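Local structure of shikimate dehydrogenase (NADP(+)) (Thermus thermophilus, 2D5C) at residues V144-T148 with P149-L153; R162-P165 with L166-R170. The protein catalyses the reversible NADPH-linked reduction of 3-dehydroshikimate to shikimate, the fourth of seven steps of the chorismate pathway. All coordinates share one frame; numbering follows the deposited sequence.

Contact 1: V144-T148 with P149-L153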
# COMPACT_ATOMS: atom_id res chain seq x y z
N VAL A 144 24.57 13.34 -18.38
CA VAL A 144 24.30 11.93 -18.61
C VAL A 144 24.95 11.44 -19.90
O VAL A 144 25.10 12.19 -20.87
CB VAL A 144 22.76 11.66 -18.72
CG1 VAL A 144 22.06 12.07 -17.42
CG2 VAL A 144 22.18 12.46 -19.89
N TRP A 145 25.35 10.18 -19.89
CA TRP A 145 25.96 9.56 -21.06
C TRP A 145 25.43 8.14 -21.13
O TRP A 145 25.08 7.54 -20.11
CB TRP A 145 27.48 9.54 -20.91
CG TRP A 145 28.17 8.77 -21.98
CD1 TRP A 145 28.58 9.24 -23.20
CD2 TRP A 145 28.49 7.37 -21.95
NE1 TRP A 145 29.14 8.21 -23.93
CE2 TRP A 145 29.09 7.06 -23.19
CE3 TRP A 145 28.32 6.36 -21.00
CZ2 TRP A 145 29.53 5.77 -23.50
CZ3 TRP A 145 28.76 5.07 -21.31
CH2 TRP A 145 29.36 4.79 -22.56
N ASN A 146 25.38 7.59 -22.34
CA ASN A 146 24.92 6.22 -22.56
C ASN A 146 25.62 5.71 -23.81
O ASN A 146 25.88 6.49 -24.73
CB ASN A 146 23.41 6.20 -22.77
CG ASN A 146 22.84 4.80 -22.70
OD1 ASN A 146 22.93 4.13 -21.68
ND2 ASN A 146 22.25 4.34 -23.80
N ARG A 147 25.92 4.41 -23.87
CA ARG A 147 26.60 3.88 -25.06
C ARG A 147 25.83 4.23 -26.33
O ARG A 147 26.42 4.44 -27.39
CB ARG A 147 26.80 2.36 -24.95
CG ARG A 147 25.54 1.53 -25.01
CD ARG A 147 25.87 0.07 -24.77
NE ARG A 147 24.68 -0.77 -24.72
CZ ARG A 147 24.68 -2.05 -24.38
NH1 ARG A 147 25.81 -2.65 -24.04
NH2 ARG A 147 23.54 -2.74 -24.37
N THR A 148 24.50 4.29 -26.21
CA THR A 148 23.65 4.69 -27.33
C THR A 148 23.15 6.08 -26.94
O THR A 148 22.29 6.23 -26.07
CB THR A 148 22.47 3.71 -27.51
OG1 THR A 148 22.99 2.46 -27.99
CG2 THR A 148 21.46 4.27 -28.51
N PRO A 149 23.69 7.13 -27.59
CA PRO A 149 23.33 8.52 -27.31
C PRO A 149 21.86 8.91 -27.20
O PRO A 149 21.50 9.68 -26.32
CB PRO A 149 24.07 9.30 -28.41
CG PRO A 149 24.21 8.30 -29.52
CD PRO A 149 24.55 7.03 -28.78
N GLN A 150 21.00 8.38 -28.06
CA GLN A 150 19.58 8.76 -28.00
C GLN A 150 18.94 8.53 -26.63
O GLN A 150 18.07 9.30 -26.21
CB GLN A 150 18.78 8.04 -29.08
CG GLN A 150 17.35 8.54 -29.23
CD GLN A 150 17.28 10.03 -29.53
OE1 GLN A 150 18.01 10.54 -30.38
NE2 GLN A 150 16.39 10.73 -28.84
N ARG A 151 19.37 7.49 -25.93
CA ARG A 151 18.83 7.17 -24.62
C ARG A 151 19.22 8.24 -23.59
O ARG A 151 18.42 8.62 -22.73
CB ARG A 151 19.33 5.79 -24.18
CG ARG A 151 18.40 5.09 -23.22
CD ARG A 151 18.44 3.58 -23.39
NE ARG A 151 17.24 2.97 -22.84
CZ ARG A 151 17.24 1.98 -21.95
NH1 ARG A 151 18.38 1.48 -21.51
NH2 ARG A 151 16.08 1.51 -21.49
N ALA A 152 20.45 8.72 -23.70
CA ALA A 152 20.94 9.77 -22.81
C ALA A 152 20.28 11.09 -23.20
O ALA A 152 19.96 11.91 -22.35
CB ALA A 152 22.46 9.88 -22.92
N LEU A 153 20.09 11.30 -24.50
CA LEU A 153 19.46 12.54 -24.96
C LEU A 153 18.03 12.61 -24.47
O LEU A 153 17.58 13.64 -23.96
CB LEU A 153 19.49 12.64 -26.49
CG LEU A 153 20.64 13.42 -27.13
CD1 LEU A 153 20.58 13.28 -28.64
CD2 LEU A 153 20.55 14.89 -26.72
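W145, near the end of strand 142-145, and A152, early in helix 149-159, come within 5.3 Å of each other (CA to CA) where the chain doubles back through N146-T148. This is the strand-turn-helix corner of a Rossmann-type NADP-binding domain, and N146 to R151 all belong to the NADP(+) site. A backbone bond runs from R151 N to T148 O at the turn into the helix, 3.2 Å long and bent to 144° at the hydrogen, with the donor lying above the carbonyl plane. L153 N then bonds P149 O.

Between strand and helix the packing is apolar. CB of A152 sits 3.8 Å from CB of N146 and 4.0 Å from CG2 of V144, a buried valine that also rests on L155 and A156 further along the helix.

The N146 amide reaches forward across the turn. A chi1 of -168° sets CG trans to the main-chain nitrogen and brings N146 ND2 within 3.3 Å of CB of R151. The R151 chain is bent at chi2 and carries its guanidinium away from this amide, while its side chain also touches A124 of the glycine-rich loop. Both ends of the N146 amide are used: OD1 accepts from A124 N, which ties the turn to that loop and should hold the amide against rotation. ND2 donates to T148 O at 3.0 Å, nearly straight at 171° and in the amide's own plane, meeting this oxygen from the face opposite R151 N.

Contact 2: R162-P165 with L166-R170; sequences RAVP and LEKAR
K168 folds back over V164 and P165, the two residues between strand 162-163 and the 3-10 segment 166-170. The hydrogen bond that fixes the turn is from K168 N to P165 O, 3.2 Å and 164° at the hydrogen, its donor above the carbonyl plane. A169 N to L166 O and R170 N to E167 O continue the same spacing of three residues.

Apolar contact comes from the root of the lysine. Its CG lies 3.8 Å from CB of V164 and 4.0 Å from CD of P165, and CB meets CG2 of V164. Farther round the ring, at CB and CG, the E167 carboxylate touches the proline: OE2 is 3.6 Å from P165 CB, and OE1 equally near CG.

The charged groups meet at the lysine's end. Bends at chi2 and chi3 (-73° and -66°) curl the chain so that CE rests over one face of the R162 guanidinium. K168 NZ lies 3.8 Å from R162 NH1. This like-charged approach is probably eased by E171, which forms a salt bridge with NZ, while R162 makes a cation-pi contact with W143. Cutting K168 back to an alanine is likely to leave E171 without this positive mate, and to take away the methylene contacts of CG on V164 and of CE on one face of the R162 guanidinium.

The side chain of L166 packs on W145 and L122, and A169 meets L120. The arrangement is a strand end running into a 3-10 turn at the edge of the parallel Rossmann-type sheet.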
# COMPACT_ATOMS: atom_id res chain seq x y z
N ARG A 162 21.82 17.58 -19.14
CA ARG A 162 22.74 17.74 -20.27
C ARG A 162 23.35 16.40 -20.69
O ARG A 162 23.93 15.69 -19.87
CB ARG A 162 23.87 18.70 -19.88
CG ARG A 162 24.91 18.91 -20.98
CD ARG A 162 26.06 19.79 -20.51
NE ARG A 162 27.01 20.01 -21.60
CZ ARG A 162 28.17 20.65 -21.47
NH1 ARG A 162 28.54 21.13 -20.29
NH2 ARG A 162 28.96 20.79 -22.52
N ALA A 163 23.19 16.05 -21.97
CA ALA A 163 23.77 14.82 -22.47
C ALA A 163 25.17 15.18 -22.93
O ALA A 163 25.35 16.16 -23.65
CB ALA A 163 22.95 14.28 -23.64
N VAL A 164 26.17 14.40 -22.53
CA VAL A 164 27.54 14.72 -22.89
C VAL A 164 28.32 13.55 -23.46
O VAL A 164 27.93 12.39 -23.30
CB VAL A 164 28.34 15.25 -21.66
CG1 VAL A 164 27.64 16.44 -21.07
CG2 VAL A 164 28.49 14.15 -20.61
N PRO A 165 29.40 13.85 -24.20
CA PRO A 165 30.22 12.78 -24.76
C PRO A 165 31.01 12.28 -23.56
O PRO A 165 31.20 13.04 -22.60
CB PRO A 165 31.06 13.49 -25.81
CG PRO A 165 31.18 14.88 -25.27
CD PRO A 165 29.79 15.15 -24.76
N LEU A 166 31.47 11.04 -23.60
CA LEU A 166 32.18 10.44 -22.48
C LEU A 166 33.40 11.17 -21.90
O LEU A 166 33.65 11.08 -20.70
CB LEU A 166 32.56 9.01 -22.82
CG LEU A 166 33.05 8.14 -21.66
CD1 LEU A 166 31.93 7.97 -20.63
CD2 LEU A 166 33.47 6.78 -22.19
N GLU A 167 34.14 11.89 -22.74
CA GLU A 167 35.34 12.57 -22.24
C GLU A 167 35.06 13.70 -21.26
O GLU A 167 35.97 14.17 -20.57
CB GLU A 167 36.21 13.08 -23.41
CG GLU A 167 35.68 14.30 -24.16
CD GLU A 167 34.91 13.95 -25.42
OE1 GLU A 167 34.66 14.86 -26.23
OE2 GLU A 167 34.54 12.76 -25.60
N LYS A 168 33.81 14.12 -21.16
CA LYS A 168 33.45 15.17 -20.22
C LYS A 168 33.55 14.64 -18.80
O LYS A 168 33.44 15.40 -17.84
CB LYS A 168 32.03 15.66 -20.49
CG LYS A 168 31.93 16.58 -21.69
CD LYS A 168 32.51 17.96 -21.38
CE LYS A 168 31.67 18.67 -20.32
NZ LYS A 168 32.14 20.07 -20.09
N ALA A 169 33.77 13.33 -18.66
CA ALA A 169 33.89 12.73 -17.33
C ALA A 169 35.07 13.37 -16.57
O ALA A 169 35.09 13.40 -15.35
CB ALA A 169 34.10 11.21 -17.43
N ARG A 170 36.04 13.88 -17.32
CA ARG A 170 37.21 14.51 -16.69
C ARG A 170 36.85 15.80 -15.97
O ARG A 170 37.60 16.26 -15.11
CB ARG A 170 38.29 14.80 -17.75
CG ARG A 170 38.93 13.55 -18.33
CD ARG A 170 39.85 13.86 -19.51
NE ARG A 170 39.19 14.66 -20.53
CZ ARG A 170 39.62 14.78 -21.79
NH1 ARG A 170 40.72 14.14 -22.18
NH2 ARG A 170 38.96 15.55 -22.65

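The centres of contact 1 and contact 2 lie about 10 Å apart, and the two follow in series along the chain. Contact 1 lies inside the beta-alpha-beta unit of strand 142-145, helix 149-159 and strand 162-163; contact 2 starts on its last strand, outermost in the parallel sheet within this chain, and runs into the loop beyond it. The two strands are neighbours, and V144 joins the contacts by probable hydrogen bonds, its N to R162 O at 2.9 Å and its O to V164 N at 3.0 Å. CD1 of W145 packs 3.2 Å from V164 O. The NADP(+)-binding turn of contact 1 thus follows a strand paired with the outermost one, from which contact 2 takes the chain on toward strand 174-177, on the other side of strand 119-122.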